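Side-chain contacts in L-talarate/galactarate dehydratase (Salmonella typhimurium, PDB 2PP0), which dehydrates both L-talarate and galactarate to 5-keto-4-deoxy-D-glucarate, and also epimerises L-talarate to galactarate, using magnesium: residues G193-V198 with W346-E351; W250-L255 with F297-A302; T276-T281 with A326-M331; Q288-N293 with M315-K320. All coordinates share one frame; numbering follows the deposited sequence.

Contact 1 of 4, residues G193-V198 with W346-E351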
loop_
_atom_site.group_PDB
_atom_site.type_symbol
_atom_site.label_atom_id
_atom_site.label_comp_id
_atom_site.label_asym_id
_atom_site.label_seq_id
_atom_site.Cartn_x
_atom_site.Cartn_y
_atom_site.Cartn_z
ATOM N N GLY B 193 -7.976 -16.881 22.875
ATOM C CA GLY B 193 -8.985 -15.985 23.410
ATOM C C GLY B 193 -10.390 -16.496 23.170
ATOM O O GLY B 193 -10.613 -17.358 22.321
ATOM N N ILE B 194 -11.347 -15.950 23.912
ATOM C CA ILE B 194 -12.744 -16.361 23.801
ATOM C C ILE B 194 -13.671 -15.159 23.693
ATOM O O ILE B 194 -13.588 -14.243 24.505
ATOM C CB ILE B 194 -13.185 -17.173 25.050
ATOM C CG1 ILE B 194 -12.445 -18.512 25.101
ATOM C CG2 ILE B 194 -14.705 -17.375 25.037
ATOM C CD1 ILE B 194 -12.747 -19.432 23.919
ATOM N N LYS B 195 -14.559 -15.160 22.703
ATOM C CA LYS B 195 -15.504 -14.061 22.569
ATOM C C LYS B 195 -16.899 -14.599 22.839
ATOM O O LYS B 195 -17.287 -15.645 22.315
ATOM C CB LYS B 195 -15.466 -13.434 21.169
ATOM C CG LYS B 195 -16.445 -12.266 21.030
ATOM C CD LYS B 195 -16.247 -11.474 19.751
ATOM C CE LYS B 195 -16.668 -12.253 18.526
ATOM N NZ LYS B 195 -16.428 -11.434 17.307
ATOM N N LEU B 196 -17.646 -13.882 23.669
ATOM C CA LEU B 196 -19.000 -14.283 24.016
ATOM C C LEU B 196 -20.008 -13.338 23.374
ATOM O O LEU B 196 -19.830 -12.118 23.394
ATOM C CB LEU B 196 -19.182 -14.263 25.538
ATOM C CG LEU B 196 -20.576 -14.626 26.063
ATOM C CD1 LEU B 196 -20.904 -16.066 25.699
ATOM C CD2 LEU B 196 -20.621 -14.423 27.573
ATOM N N LYS B 197 -21.053 -13.904 22.785
ATOM C CA LYS B 197 -22.091 -13.092 22.172
ATOM C C LYS B 197 -22.998 -12.571 23.282
ATOM O O LYS B 197 -23.440 -13.341 24.137
ATOM C CB LYS B 197 -22.912 -13.927 21.185
ATOM C CG LYS B 197 -22.124 -14.428 19.989
ATOM C CD LYS B 197 -21.634 -13.271 19.122
ATOM C CE LYS B 197 -20.781 -13.764 17.954
ATOM N NZ LYS B 197 -20.356 -12.638 17.081
ATOM N N VAL B 198 -23.241 -11.265 23.292
ATOM C CA VAL B 198 -24.128 -10.654 24.282
ATOM C C VAL B 198 -25.123 -9.787 23.514
ATOM O O VAL B 198 -25.198 -9.874 22.289
ATOM C CB VAL B 198 -23.357 -9.772 25.302
ATOM C CG1 VAL B 198 -22.421 -10.635 26.141
ATOM C CG2 VAL B 198 -22.580 -8.684 24.582
ATOM N N TRP B 346 -5.587 -9.231 16.209
ATOM C CA TRP B 346 -6.263 -10.444 16.662
ATOM C C TRP B 346 -6.943 -11.102 15.462
ATOM O O TRP B 346 -7.447 -10.407 14.575
ATOM C CB TRP B 346 -7.335 -10.120 17.701
ATOM C CG TRP B 346 -6.840 -10.056 19.105
ATOM C CD1 TRP B 346 -6.414 -8.950 19.780
ATOM C CD2 TRP B 346 -6.743 -11.150 20.021
ATOM N NE1 TRP B 346 -6.063 -9.287 21.064
ATOM C CE2 TRP B 346 -6.255 -10.633 21.240
ATOM C CE3 TRP B 346 -7.023 -12.520 19.931
ATOM C CZ2 TRP B 346 -6.041 -11.437 22.365
ATOM C CZ3 TRP B 346 -6.812 -13.323 21.049
ATOM C CH2 TRP B 346 -6.326 -12.776 22.250
ATOM N N LEU B 347 -6.959 -12.434 15.442
ATOM C CA LEU B 347 -7.593 -13.186 14.361
ATOM C C LEU B 347 -8.793 -13.928 14.946
ATOM O O LEU B 347 -8.709 -14.504 16.029
ATOM C CB LEU B 347 -6.608 -14.195 13.746
ATOM C CG LEU B 347 -7.031 -14.882 12.435
ATOM C CD1 LEU B 347 -7.046 -13.859 11.318
ATOM C CD2 LEU B 347 -6.065 -16.015 12.089
ATOM N N GLU B 348 -9.903 -13.917 14.219
ATOM C CA GLU B 348 -11.132 -14.559 14.664
ATOM C C GLU B 348 -11.289 -15.950 14.075
ATOM O O GLU B 348 -11.144 -16.154 12.868
ATOM C CB GLU B 348 -12.326 -13.676 14.284
ATOM C CG GLU B 348 -13.690 -14.305 14.505
ATOM C CD GLU B 348 -14.820 -13.317 14.280
ATOM O OE1 GLU B 348 -14.754 -12.547 13.288
ATOM O OE2 GLU B 348 -15.774 -13.317 15.094
ATOM N N HIS B 349 -11.594 -16.916 14.930
ATOM C CA HIS B 349 -11.739 -18.288 14.467
ATOM C C HIS B 349 -13.153 -18.855 14.391
ATOM O O HIS B 349 -13.965 -18.682 15.303
ATOM C CB HIS B 349 -10.878 -19.218 15.332
ATOM C CG HIS B 349 -11.147 -20.674 15.105
ATOM N ND1 HIS B 349 -12.286 -21.300 15.567
ATOM C CD2 HIS B 349 -10.434 -21.623 14.453
ATOM C CE1 HIS B 349 -12.263 -22.572 15.208
ATOM N NE2 HIS B 349 -11.150 -22.793 14.531
ATOM N N PHE B 350 -13.404 -19.534 13.275
ATOM C CA PHE B 350 -14.643 -20.244 12.971
ATOM C C PHE B 350 -14.120 -21.489 12.249
ATOM O O PHE B 350 -13.108 -21.415 11.550
ATOM C CB PHE B 350 -15.531 -19.483 11.978
ATOM C CG PHE B 350 -16.291 -18.330 12.570
ATOM C CD1 PHE B 350 -15.680 -17.096 12.767
ATOM C CD2 PHE B 350 -17.646 -18.461 12.871
ATOM C CE1 PHE B 350 -16.407 -16.009 13.247
ATOM C CE2 PHE B 350 -18.379 -17.378 13.354
ATOM C CZ PHE B 350 -17.758 -16.151 13.539
ATOM N N GLU B 351 -14.795 -22.621 12.401
ATOM C CA GLU B 351 -14.363 -23.840 11.721
ATOM C C GLU B 351 -15.208 -24.027 10.464
ATOM O O GLU B 351 -14.926 -24.884 9.624
ATOM C CB GLU B 351 -14.543 -25.057 12.637
ATOM C CG GLU B 351 -15.993 -25.338 13.022
ATOM C CD GLU B 351 -16.417 -24.649 14.310
ATOM O OE1 GLU B 351 -16.106 -23.453 14.492
ATOM O OE2 GLU B 351 -17.076 -25.308 15.141
HETATM O O HOH W 1 -18.254 -12.582 15.025
#

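Contact 2 of 4, residues W250-L255 with F297-A302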
loop_
_atom_site.group_PDB
_atom_site.type_symbol
_atom_site.label_atom_id
_atom_site.label_comp_id
_atom_site.label_asym_id
_atom_site.label_seq_id
_atom_site.Cartn_x
_atom_site.Cartn_y
_atom_site.Cartn_z
ATOM N N TRP B 250 -12.081 -6.257 24.512
ATOM C CA TRP B 250 -12.900 -5.268 23.817
ATOM C C TRP B 250 -14.399 -5.561 23.891
ATOM O O TRP B 250 -14.815 -6.657 24.260
ATOM C CB TRP B 250 -12.477 -5.150 22.340
ATOM C CG TRP B 250 -12.879 -6.302 21.433
ATOM C CD1 TRP B 250 -14.149 -6.776 21.203
ATOM C CD2 TRP B 250 -12.009 -7.086 20.606
ATOM N NE1 TRP B 250 -14.117 -7.799 20.285
ATOM C CE2 TRP B 250 -12.818 -8.012 19.903
ATOM C CE3 TRP B 250 -10.623 -7.098 20.389
ATOM C CZ2 TRP B 250 -12.287 -8.940 18.999
ATOM C CZ3 TRP B 250 -10.093 -8.025 19.488
ATOM C CH2 TRP B 250 -10.927 -8.932 18.806
ATOM N N ILE B 251 -15.199 -4.554 23.560
ATOM C CA ILE B 251 -16.658 -4.684 23.507
ATOM C C ILE B 251 -16.954 -4.385 22.043
ATOM O O ILE B 251 -16.750 -3.268 21.575
ATOM C CB ILE B 251 -17.374 -3.647 24.400
ATOM C CG1 ILE B 251 -17.053 -3.921 25.872
ATOM C CG2 ILE B 251 -18.884 -3.720 24.176
ATOM C CD1 ILE B 251 -17.509 -2.822 26.818
ATOM N N GLU B 252 -17.422 -5.390 21.320
ATOM C CA GLU B 252 -17.678 -5.250 19.897
ATOM C C GLU B 252 -19.112 -4.893 19.540
ATOM O O GLU B 252 -20.057 -5.348 20.179
ATOM C CB GLU B 252 -17.276 -6.549 19.198
ATOM C CG GLU B 252 -17.415 -6.546 17.686
ATOM C CD GLU B 252 -16.909 -7.842 17.080
ATOM O OE1 GLU B 252 -16.197 -8.583 17.795
ATOM O OE2 GLU B 252 -17.206 -8.116 15.897
ATOM N N GLU B 253 -19.258 -4.072 18.508
ATOM C CA GLU B 253 -20.566 -3.656 18.022
ATOM C C GLU B 253 -21.627 -3.427 19.097
ATOM O O GLU B 253 -22.668 -4.091 19.105
ATOM C CB GLU B 253 -21.088 -4.677 17.012
ATOM C CG GLU B 253 -20.336 -4.669 15.699
ATOM C CD GLU B 253 -21.190 -5.139 14.541
ATOM O OE1 GLU B 253 -21.583 -6.325 14.532
ATOM O OE2 GLU B 253 -21.472 -4.318 13.639
ATOM N N PRO B 254 -21.381 -2.484 20.017
ATOM C CA PRO B 254 -22.386 -2.246 21.052
ATOM C C PRO B 254 -23.624 -1.553 20.484
ATOM O O PRO B 254 -24.718 -1.683 21.029
ATOM C CB PRO B 254 -21.639 -1.386 22.069
ATOM C CG PRO B 254 -20.662 -0.622 21.213
ATOM C CD PRO B 254 -20.161 -1.697 20.272
ATOM N N LEU B 255 -23.447 -0.838 19.375
ATOM C CA LEU B 255 -24.542 -0.099 18.742
ATOM C C LEU B 255 -24.648 -0.361 17.241
ATOM O O LEU B 255 -23.889 -1.152 16.673
ATOM C CB LEU B 255 -24.331 1.401 18.953
ATOM C CG LEU B 255 -24.055 1.875 20.382
ATOM C CD1 LEU B 255 -23.416 3.254 20.338
ATOM C CD2 LEU B 255 -25.339 1.895 21.181
ATOM N N PHE B 297 -10.559 -0.616 18.145
ATOM C CA PHE B 297 -10.221 -1.726 17.252
ATOM C C PHE B 297 -11.059 -1.563 15.988
ATOM O O PHE B 297 -12.272 -1.345 16.068
ATOM C CB PHE B 297 -10.570 -3.091 17.867
ATOM C CG PHE B 297 -9.570 -3.597 18.870
ATOM C CD1 PHE B 297 -9.581 -3.139 20.184
ATOM C CD2 PHE B 297 -8.625 -4.553 18.499
ATOM C CE1 PHE B 297 -8.666 -3.626 21.116
ATOM C CE2 PHE B 297 -7.705 -5.048 19.422
ATOM C CZ PHE B 297 -7.726 -4.583 20.734
ATOM N N VAL B 298 -10.418 -1.656 14.830
ATOM C CA VAL B 298 -11.118 -1.550 13.557
ATOM C C VAL B 298 -11.270 -2.974 13.033
ATOM O O VAL B 298 -10.282 -3.709 12.917
ATOM C CB VAL B 298 -10.320 -0.691 12.554
ATOM C CG1 VAL B 298 -11.023 -0.657 11.207
ATOM C CG2 VAL B 298 -10.167 0.726 13.104
ATOM N N GLN B 299 -12.503 -3.364 12.717
ATOM C CA GLN B 299 -12.771 -4.718 12.253
ATOM C C GLN B 299 -13.297 -4.833 10.829
ATOM O O GLN B 299 -14.491 -5.073 10.605
ATOM C CB GLN B 299 -13.741 -5.390 13.216
ATOM C CG GLN B 299 -13.227 -5.385 14.642
ATOM C CD GLN B 299 -14.223 -5.951 15.620
ATOM O OE1 GLN B 299 -15.294 -5.375 15.836
ATOM N NE2 GLN B 299 -13.883 -7.088 16.218
ATOM N N PRO B 300 -12.408 -4.672 9.840
ATOM C CA PRO B 300 -12.853 -4.774 8.457
ATOM C C PRO B 300 -12.966 -6.238 8.030
ATOM O O PRO B 300 -12.439 -7.139 8.687
ATOM C CB PRO B 300 -11.791 -3.991 7.696
ATOM C CG PRO B 300 -10.541 -4.282 8.482
ATOM C CD PRO B 300 -10.985 -4.281 9.926
ATOM N N ASP B 301 -13.678 -6.455 6.930
ATOM C CA ASP B 301 -13.925 -7.784 6.384
ATOM C C ASP B 301 -13.562 -7.651 4.907
ATOM O O ASP B 301 -14.258 -6.972 4.161
ATOM C CB ASP B 301 -15.418 -8.099 6.568
ATOM C CG ASP B 301 -15.809 -9.470 6.058
ATOM O OD1 ASP B 301 -15.523 -9.773 4.886
ATOM O OD2 ASP B 301 -16.425 -10.236 6.834
ATOM N N ALA B 302 -12.466 -8.277 4.484
ATOM C CA ALA B 302 -12.041 -8.157 3.091
ATOM C C ALA B 302 -13.145 -8.524 2.104
ATOM O O ALA B 302 -13.395 -7.792 1.148
ATOM C CB ALA B 302 -10.784 -9.006 2.835
#

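Contact 3 of 4, residues T276-T281 with A326-M331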
loop_
_atom_site.group_PDB
_atom_site.type_symbol
_atom_site.label_atom_id
_atom_site.label_comp_id
_atom_site.label_asym_id
_atom_site.label_seq_id
_atom_site.Cartn_x
_atom_site.Cartn_y
_atom_site.Cartn_z
ATOM N N THR B 276 -15.558 -2.365 16.285
ATOM C CA THR B 276 -16.662 -2.375 15.334
ATOM C C THR B 276 -16.173 -2.318 13.892
ATOM O O THR B 276 -14.985 -2.070 13.630
ATOM C CB THR B 276 -17.627 -1.189 15.570
ATOM O OG1 THR B 276 -18.809 -1.373 14.776
ATOM C CG2 THR B 276 -16.962 0.129 15.181
ATOM N N GLY B 277 -17.093 -2.572 12.959
ATOM C CA GLY B 277 -16.752 -2.509 11.547
ATOM C C GLY B 277 -17.077 -3.693 10.648
ATOM O O GLY B 277 -17.066 -3.545 9.426
ATOM N N GLU B 278 -17.382 -4.853 11.219
ATOM C CA GLU B 278 -17.657 -6.033 10.405
ATOM C C GLU B 278 -18.737 -5.864 9.330
ATOM O O GLU B 278 -18.637 -6.452 8.245
ATOM C CB GLU B 278 -18.021 -7.235 11.295
ATOM C CG GLU B 278 -19.495 -7.327 11.668
ATOM C CD GLU B 278 -19.962 -8.763 11.833
ATOM O OE1 GLU B 278 -20.096 -9.226 12.982
ATOM O OE2 GLU B 278 -20.185 -9.436 10.803
ATOM N N MET B 279 -19.757 -5.058 9.620
ATOM C CA MET B 279 -20.860 -4.862 8.680
ATOM C C MET B 279 -20.610 -3.836 7.566
ATOM O O MET B 279 -21.354 -3.790 6.585
ATOM C CB MET B 279 -22.134 -4.484 9.451
ATOM C CG MET B 279 -22.538 -5.472 10.559
ATOM S SD MET B 279 -22.707 -7.218 10.057
ATOM C CE MET B 279 -24.210 -7.140 9.093
ATOM N N LEU B 280 -19.565 -3.024 7.700
ATOM C CA LEU B 280 -19.270 -2.013 6.684
ATOM C C LEU B 280 -18.869 -2.668 5.371
ATOM O O LEU B 280 -18.246 -3.729 5.366
ATOM C CB LEU B 280 -18.174 -1.070 7.179
ATOM C CG LEU B 280 -18.520 -0.431 8.527
ATOM C CD1 LEU B 280 -17.431 0.551 8.909
ATOM C CD2 LEU B 280 -19.882 0.267 8.446
ATOM N N THR B 281 -19.215 -2.022 4.261
ATOM C CA THR B 281 -18.953 -2.584 2.942
ATOM C C THR B 281 -18.166 -1.725 1.967
ATOM O O THR B 281 -18.454 -1.723 0.769
ATOM C CB THR B 281 -20.281 -2.989 2.258
ATOM O OG1 THR B 281 -21.057 -1.814 1.974
ATOM C CG2 THR B 281 -21.083 -3.891 3.171
ATOM N N ALA B 326 -8.586 -6.078 14.071
ATOM C CA ALA B 326 -9.168 -7.373 14.403
ATOM C C ALA B 326 -10.183 -7.687 13.309
ATOM O O ALA B 326 -11.391 -7.459 13.477
ATOM C CB ALA B 326 -9.844 -7.330 15.768
ATOM N N PRO B 327 -9.701 -8.210 12.166
ATOM C CA PRO B 327 -10.535 -8.567 11.012
ATOM C C PRO B 327 -11.654 -9.535 11.387
ATOM O O PRO B 327 -11.523 -10.341 12.314
ATOM C CB PRO B 327 -9.543 -9.205 10.039
ATOM C CG PRO B 327 -8.223 -8.604 10.427
ATOM C CD PRO B 327 -8.297 -8.596 11.932
ATOM N N HIS B 328 -12.754 -9.464 10.652
ATOM C CA HIS B 328 -13.887 -10.332 10.926
ATOM C C HIS B 328 -13.974 -11.538 9.999
ATOM O O HIS B 328 -13.853 -11.405 8.779
ATOM C CB HIS B 328 -15.186 -9.524 10.839
ATOM C CG HIS B 328 -16.417 -10.367 10.737
ATOM N ND1 HIS B 328 -16.976 -10.723 9.528
ATOM C CD2 HIS B 328 -17.179 -10.951 11.690
ATOM C CE1 HIS B 328 -18.032 -11.489 9.743
ATOM N NE2 HIS B 328 -18.176 -11.643 11.046
ATOM N N PHE B 329 -14.168 -12.716 10.592
ATOM C CA PHE B 329 -14.339 -13.945 9.819
ATOM C C PHE B 329 -13.167 -14.221 8.874
ATOM O O PHE B 329 -12.041 -13.785 9.118
ATOM C CB PHE B 329 -15.655 -13.825 9.031
ATOM C CG PHE B 329 -16.204 -15.130 8.504
ATOM C CD1 PHE B 329 -16.303 -16.251 9.324
ATOM C CD2 PHE B 329 -16.700 -15.207 7.205
ATOM C CE1 PHE B 329 -16.897 -17.430 8.854
ATOM C CE2 PHE B 329 -17.294 -16.375 6.728
ATOM C CZ PHE B 329 -17.394 -17.489 7.555
ATOM N N ALA B 330 -13.455 -14.969 7.811
ATOM C CA ALA B 330 -12.496 -15.347 6.773
ATOM C C ALA B 330 -11.023 -15.363 7.200
ATOM O O ALA B 330 -10.194 -14.684 6.593
ATOM C CB ALA B 330 -12.675 -14.430 5.564
ATOM N N MET B 331 -10.696 -16.150 8.226
ATOM C CA MET B 331 -9.316 -16.221 8.700
ATOM C C MET B 331 -8.362 -16.710 7.611
ATOM O O MET B 331 -7.165 -16.408 7.641
ATOM C CB MET B 331 -9.210 -17.114 9.954
ATOM C CG MET B 331 -9.769 -18.527 9.813
ATOM S SD MET B 331 -9.655 -19.495 11.351
ATOM C CE MET B 331 -9.786 -21.152 10.675
#

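Contact 4 of 4, residues Q288-N293 with M315-K320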
loop_
_atom_site.group_PDB
_atom_site.type_symbol
_atom_site.label_atom_id
_atom_site.label_comp_id
_atom_site.label_asym_id
_atom_site.label_seq_id
_atom_site.Cartn_x
_atom_site.Cartn_y
_atom_site.Cartn_z
ATOM N N GLN B 288 -15.243 6.936 7.362
ATOM C CA GLN B 288 -16.102 7.806 8.152
ATOM C C GLN B 288 -16.057 7.408 9.625
ATOM O O GLN B 288 -16.057 8.273 10.502
ATOM C CB GLN B 288 -17.543 7.760 7.634
ATOM C CG GLN B 288 -17.729 8.455 6.292
ATOM C CD GLN B 288 -17.275 9.912 6.320
ATOM O OE1 GLN B 288 -17.864 10.748 7.011
ATOM N NE2 GLN B 288 -16.218 10.220 5.568
ATOM N N LEU B 289 -16.013 6.107 9.911
ATOM C CA LEU B 289 -15.961 5.685 11.304
ATOM C C LEU B 289 -14.614 6.027 11.933
ATOM O O LEU B 289 -14.551 6.472 13.083
ATOM C CB LEU B 289 -16.240 4.183 11.443
ATOM C CG LEU B 289 -17.694 3.845 11.817
ATOM C CD1 LEU B 289 -18.600 3.986 10.603
ATOM C CD2 LEU B 289 -17.754 2.438 12.373
ATOM N N ILE B 290 -13.536 5.826 11.178
ATOM C CA ILE B 290 -12.200 6.126 11.688
ATOM C C ILE B 290 -12.001 7.631 11.906
ATOM O O ILE B 290 -11.475 8.045 12.937
ATOM C CB ILE B 290 -11.108 5.563 10.740
ATOM C CG1 ILE B 290 -11.127 4.028 10.797
ATOM C CG2 ILE B 290 -9.736 6.086 11.153
ATOM C CD1 ILE B 290 -10.287 3.337 9.723
ATOM N N LEU B 291 -12.429 8.455 10.954
ATOM C CA LEU B 291 -12.291 9.900 11.113
ATOM C C LEU B 291 -13.156 10.397 12.273
ATOM O O LEU B 291 -12.893 11.455 12.847
ATOM C CB LEU B 291 -12.685 10.626 9.826
ATOM C CG LEU B 291 -11.778 10.392 8.619
ATOM C CD1 LEU B 291 -12.291 11.191 7.432
ATOM C CD2 LEU B 291 -10.342 10.802 8.964
ATOM N N GLY B 292 -14.181 9.624 12.620
ATOM C CA GLY B 292 -15.060 9.996 13.714
ATOM C C GLY B 292 -14.634 9.411 15.048
ATOM O O GLY B 292 -15.340 9.555 16.048
ATOM N N ASN B 293 -13.482 8.743 15.070
ATOM C CA ASN B 293 -12.963 8.148 16.303
ATOM C C ASN B 293 -13.965 7.197 16.962
ATOM O O ASN B 293 -14.108 7.159 18.187
ATOM C CB ASN B 293 -12.567 9.265 17.272
ATOM C CG ASN B 293 -11.442 10.128 16.727
ATOM O OD1 ASN B 293 -11.446 11.349 16.879
ATOM N ND2 ASN B 293 -10.470 9.493 16.093
ATOM N N MET B 315 -6.548 -0.662 6.364
ATOM C CA MET B 315 -5.498 -0.958 7.337
ATOM C C MET B 315 -4.550 0.210 7.515
ATOM O O MET B 315 -4.179 0.553 8.637
ATOM C CB MET B 315 -4.657 -2.157 6.896
ATOM C CG MET B 315 -5.117 -3.496 7.399
ATOM S SD MET B 315 -3.839 -4.721 6.993
ATOM C CE MET B 315 -3.881 -4.641 5.395
ATOM N N ASP B 316 -4.126 0.794 6.402
ATOM C CA ASP B 316 -3.209 1.925 6.450
ATOM C C ASP B 316 -3.837 3.110 7.171
ATOM O O ASP B 316 -3.163 3.824 7.917
ATOM C CB ASP B 316 -2.790 2.333 5.033
ATOM C CG ASP B 316 -2.027 1.227 4.312
ATOM O OD1 ASP B 316 -1.508 0.326 5.002
ATOM O OD2 ASP B 316 -1.939 1.261 3.066
ATOM N N LEU B 317 -5.130 3.320 6.952
ATOM C CA LEU B 317 -5.823 4.429 7.604
ATOM C C LEU B 317 -5.940 4.176 9.104
ATOM O O LEU B 317 -5.657 5.059 9.917
ATOM C CB LEU B 317 -7.219 4.620 6.997
ATOM C CG LEU B 317 -8.045 5.770 7.587
ATOM C CD1 LEU B 317 -7.292 7.089 7.420
ATOM C CD2 LEU B 317 -9.404 5.845 6.882
ATOM N N ALA B 318 -6.352 2.967 9.471
ATOM C CA ALA B 318 -6.493 2.608 10.880
ATOM C C ALA B 318 -5.166 2.752 11.622
ATOM O O ALA B 318 -5.127 3.248 12.752
ATOM C CB ALA B 318 -7.006 1.175 11.007
ATOM N N ALA B 319 -4.086 2.297 10.987
ATOM C CA ALA B 319 -2.754 2.368 11.581
ATOM C C ALA B 319 -2.336 3.822 11.773
ATOM O O ALA B 319 -1.737 4.176 12.787
ATOM C CB ALA B 319 -1.739 1.640 10.688
ATOM N N LYS B 320 -2.655 4.658 10.792
ATOM C CA LYS B 320 -2.323 6.076 10.857
ATOM C C LYS B 320 -3.019 6.719 12.064
ATOM O O LYS B 320 -2.499 7.665 12.664
ATOM C CB LYS B 320 -2.753 6.776 9.563
ATOM C CG LYS B 320 -2.291 8.226 9.458
ATOM C CD LYS B 320 -2.712 8.879 8.143
ATOM C CE LYS B 320 -4.231 9.016 8.034
ATOM N NZ LYS B 320 -4.652 9.747 6.798
#

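Contact 1 of 4, residues G193-V198 with W346-E351
The Trp346 indole turns its edge, not a face, to Gly193: the glycine N lies near the ring plane, 4.2 Å from CZ3. The other flat group is the Glu348 carboxylate, which the ammonium of Lys195 approaches from above, 48° out of the carboxylate plane, while the edge of the Phe350 ring points in plane at Glu348 CD. This is the beta/alpha barrel of the enolase superfamily, where strands 194-197 and 346-349 both flank strand 161-166, so these side chains reach across the face of that middle strand. Lys195 starts with CG anti to its own N (chi1 -179°) and bends at chi3, which carries NZ to Glu348 OE2 for a 3.0 Å salt bridge. The same NZ pairs with the magnesium ligand Glu252 and bonds to the hydroxyl of Tyr165. On the glutamate, OE2 is also held by Thr167 and OE1 accepts from the backbone N of Phe329, so the carboxylate is fixed at both oxygens. Lys195 and Glu348 bind substrate, and Lys197 is a proton acceptor. Lys197 NZ stops 5.0 Å short of Glu348 OE2, and a water fills in, accepting from Lys197 NZ at 2.9 Å and donating to Glu348 OE2 at 2.6 Å.

Contact 2 of 4, residues W250-L255 with F297-A302
Trp250 and Phe297 stand at about a right angle as side chains, and their rings meet edge to face: Trp250 CE3 sits over the centre of the Phe297 ring, with the planes inclined at 54° and the six-membered ring centroids 4.8 Å apart. Trp250 can reach there because its CG lies between backbone N and carbonyl carbon (chi1 74°), swinging the indole across strand 274-276, which runs between the two strands that carry this contact in the barrel. Gln299 comes at the indole from the opposite direction. Its NE2 hangs obliquely near the rim, 3.7 Å from Trp250 CZ2, with the amide steeply inclined to the ring. That amide is also steeply turned against the Glu252 carboxylate, so Gln299 NE2 drops onto Glu252 OE1 from well above the carboxylate plane in a 3.2 Å hydrogen bond, nearly straight at 163°. Trp250 NE1 adds a weak bond to Glu252 OE1, and Lys195 forms a salt bridge to the same oxygen. Three donors, one of them weak, thus converge on OE1 of this magnesium ligand, which would probably stabilise negative charge there; OE2 lies close to the like-charged Asp226, another magnesium ligand, consistent with a site that needs the metal to offset the two acids.

Contact 3 of 4, residues T276-T281 with A326-M331
The Glu278 side chain lies over one face of the His328 imidazole, and that is where the packing is tight. Glu278 OE2 sits 3.0 Å from His328 NE2, but it is above the ring, offset toward the rim, so the angle is too poor for a hydrogen bond. Nearer the backbone, Glu278 CB makes a CH-pi contact with the ring, 3.9 Å from its centroid. Both touches come from one bent chain: CG stands between backbone N and carbonyl carbon (chi1 86°), and a bend at chi2 keeps the carboxylate over the imidazole, the planes 36° apart. Phe329 CB touches the opposite face toward its rim. His328 ND1 is hydrogen-bonded to OD2 of Asp301, a residue thought to raise the basicity of this histidine, the proton donor/acceptor, while Arg304 pairs with Glu278 OE2.

The looser side is the pocket at the ends of the two side chains, where a glycerol, probably from the crystallisation liquor, is hydrogen-bonded to His328 NE2 and lies close to Glu278 OE1. Farther out on the same loop, Met279 and Thr281 are partly exposed. Glu278, a magnesium ligand, sits in a type I turn from Gly277 to Leu280, closed by Leu280 N to Gly277 O at 3.1 Å. This loop follows strand 274-276 and leads into helix 283-291, while the loop bearing His328 joins strand 324-325 to helix 331-339.

Contact 4 of 4, residues Q288-N293 with M315-K320
Ile290 CD1 is the atom that does most of the touching, reaching 3.9 Å from Leu317 CD2 and 4.1 Å from Ala318 CB. Its CG2 branch joins in with Leu317 CG at 4.0 Å, so both branches of the isoleucine touch Leu317 CG. The two side chains run alongside one another, pointing opposite ways. Leu317 gets there with CG anti to its backbone N (chi1 -179°), which leans the branch toward helix 283-291, whereas the small Ala318 lets the backbone approach to 6.8 Å between Ile290 CA and Ala318 CA. These are two of the outer helices of the beta/alpha barrel, and they pack side by side over strand 297-298, whose Val298 touches both Ile290 and Ala318. In the next shell, Leu317 also packs on Glu287 and Phe283, about one and two turns before Ile290, and Ile290 leans on His321, whose ND1 is bonded to the backbone O of Leu317. Helix 283-291 ends here in a Schellman motif: Asn293 has positive phi, and its N bonds to Ile290 O at 3.0 Å. Asp316 and Lys320 of helix 308-320 pack against Asp316 and Lys320 of the second subunit.

From the N terminus, residues 193-198 open the widest loop, closed by contact 1 only at 346-351; the other three contacts nest inside it. Residues 250-255, 276-281 and 288-293 then open contacts 2, 3 and 4 in turn. Contact 2 closes first, at 297-302, crossing both contacts 3 and 4; contact 4 closes at 315-320, nested within contact 3, which closes at 326-331. Contacts 1, 2 and 3 touch one another and tie strands to the loops around the active site, whereas contact 4 joins two outer helices, about 23 Å from contact 1 between centres, and meets contact 2 through Val298 and contact 3 through Leu289.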